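Local coordinates for protein transcriptional repressor PadR (Bacillus cereus, PDB 6JYI) that probably binds DNA as a dimeric winged helix-turn-helix transcription factor of the PadR family and represses transcription, at residues L14-Q19 against Y25-V30. Numbering follows the deposited sequence.
Sequences LGLLMQ and YDIKIV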
# COMPACT_ATOMS: atom_id res chain seq x y z
N LEU A 14 8.81 -11.62 -13.07
CA LEU A 14 9.48 -11.50 -14.40
C LEU A 14 10.47 -10.39 -14.41
O LEU A 14 11.61 -10.54 -14.92
CB LEU A 14 8.46 -11.32 -15.53
CG LEU A 14 7.56 -12.55 -15.73
CD1 LEU A 14 6.34 -12.23 -16.67
CD2 LEU A 14 8.37 -13.69 -16.33
N GLY A 15 10.09 -9.24 -13.85
CA GLY A 15 11.06 -8.17 -13.77
C GLY A 15 12.31 -8.48 -13.01
O GLY A 15 13.42 -8.09 -13.42
N LEU A 16 12.19 -9.18 -11.91
CA LEU A 16 13.36 -9.57 -11.14
C LEU A 16 14.30 -10.45 -11.97
O LEU A 16 15.52 -10.21 -12.03
CB LEU A 16 12.92 -10.32 -9.89
CG LEU A 16 12.44 -9.46 -8.72
CD1 LEU A 16 11.96 -10.39 -7.56
CD2 LEU A 16 13.55 -8.51 -8.25
N LEU A 17 13.71 -11.38 -12.71
CA LEU A 17 14.47 -12.32 -13.54
C LEU A 17 15.08 -11.69 -14.80
O LEU A 17 16.02 -12.22 -15.36
CB LEU A 17 13.58 -13.53 -13.88
CG LEU A 17 13.19 -14.39 -12.68
CD1 LEU A 17 12.20 -15.53 -13.06
CD2 LEU A 17 14.44 -14.96 -12.01
N MSE A 18 14.58 -10.53 -15.19
CA MSE A 18 15.16 -9.77 -16.31
C MSE A 18 16.67 -9.53 -16.23
O MSE A 18 17.35 -9.70 -17.22
CB MSE A 18 14.42 -8.42 -16.50
CG MSE A 18 13.07 -8.57 -17.08
SE MSE A 18 13.14 -9.08 -18.97
CE MSE A 18 14.01 -7.52 -19.70
N GLN A 19 17.21 -9.19 -15.07
CA GLN A 19 18.69 -9.02 -15.00
C GLN A 19 19.47 -10.33 -15.02
O GLN A 19 20.43 -10.48 -15.79
CB GLN A 19 19.10 -8.29 -13.74
CG GLN A 19 20.59 -8.12 -13.67
CD GLN A 19 21.01 -6.96 -12.80
OE1 GLN A 19 20.69 -5.80 -13.10
NE2 GLN A 19 21.74 -7.27 -11.73
N TYR A 25 15.22 -19.05 -3.32
CA TYR A 25 15.68 -18.44 -2.08
C TYR A 25 15.87 -16.92 -2.29
O TYR A 25 15.34 -16.08 -1.54
CB TYR A 25 17.01 -19.06 -1.69
CG TYR A 25 17.66 -18.54 -0.43
CD1 TYR A 25 17.06 -18.71 0.80
CD2 TYR A 25 18.90 -17.93 -0.47
CE1 TYR A 25 17.66 -18.26 1.96
CE2 TYR A 25 19.52 -17.48 0.68
CZ TYR A 25 18.90 -17.65 1.89
OH TYR A 25 19.50 -17.21 3.06
N ASP A 26 16.61 -16.60 -3.34
CA ASP A 26 16.93 -15.22 -3.63
C ASP A 26 15.71 -14.37 -4.02
O ASP A 26 15.61 -13.21 -3.59
CB ASP A 26 18.04 -15.14 -4.67
CG ASP A 26 19.46 -15.25 -4.05
OD1 ASP A 26 19.63 -15.28 -2.80
OD2 ASP A 26 20.43 -15.25 -4.80
N ILE A 27 14.79 -14.93 -4.79
CA ILE A 27 13.58 -14.23 -5.11
C ILE A 27 12.81 -13.86 -3.83
O ILE A 27 12.38 -12.70 -3.67
CB ILE A 27 12.68 -15.07 -6.03
CG1 ILE A 27 13.37 -15.19 -7.39
CG2 ILE A 27 11.31 -14.42 -6.15
CD1 ILE A 27 12.70 -16.18 -8.33
N LYS A 28 12.67 -14.82 -2.92
CA LYS A 28 12.03 -14.55 -1.65
C LYS A 28 12.72 -13.43 -0.84
O LYS A 28 12.07 -12.57 -0.25
CB LYS A 28 11.90 -15.83 -0.80
CG LYS A 28 10.71 -16.71 -1.28
CD LYS A 28 10.61 -18.06 -0.60
CE LYS A 28 10.33 -17.97 0.84
NZ LYS A 28 10.13 -19.30 1.45
N ILE A 29 14.04 -13.46 -0.78
CA ILE A 29 14.73 -12.46 0.04
C ILE A 29 14.55 -11.08 -0.60
O ILE A 29 14.26 -10.14 0.12
CB ILE A 29 16.20 -12.79 0.28
CG1 ILE A 29 16.36 -14.23 0.81
CG2 ILE A 29 16.81 -11.81 1.31
CD1 ILE A 29 16.21 -14.42 2.33
N VAL A 30 14.67 -10.96 -1.92
CA VAL A 30 14.47 -9.64 -2.57
C VAL A 30 13.06 -9.13 -2.28
O VAL A 30 12.86 -7.95 -2.00
CB VAL A 30 14.68 -9.60 -4.09
CG1 VAL A 30 14.73 -8.09 -4.53
CG2 VAL A 30 15.99 -10.20 -4.44
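Leu-16 reaches across from the helix of 14-19 and meets both Ile-27 and Val-30, one residue with each of its terminal methyls. CD2 lies 3.9 Å from Val-30 CG1, the closest pair between the segments. CD1 lies 4.3 Å from Ile-27 CG2. The CG of Leu-16 is anti to its carbonyl carbon (chi1 -80°), and this sends the fork of the side chain across the gap. Leu-16 and Val-30 pass each other in opposite directions and touch through one methyl of each. The branch of Val-30 that makes the contact, CG1, stands opposite the backbone N (chi1 -168°).

A second touch is made by Leu-17. Its CB does not point straight at the other helix, but its CD2 lies 4.2 Å from Ile-27 CD1. Ile-27 therefore uses two separate methyls: the branch CG2 for Leu-16, and CD1, at the end of the chain, for Leu-17.

The contact is wholly apolar, with no hydrogen bond between the segments. The short helix axes stay 11.3 Å apart at an angle of 118°, and these four branched side chains fill the gap.

These are the first two helices of the chain, 8-19 and 24-35, joined by a short turn. With helix 46-55 and the hairpin of strands 59-64 and 72-77 they form a winged helix-turn-helix, as in the PadR family. Ile-27 also packs on Ile-46 and Leu-50 of helix 46-55. Leu-17 also packs on Tyr-75 and Ile-77 of strand 72-77. Val-30 touches Trp-142 of helix 114-142 and Tyr-107 of the second subunit, so this cluster within the probable DNA-binding domain borders both.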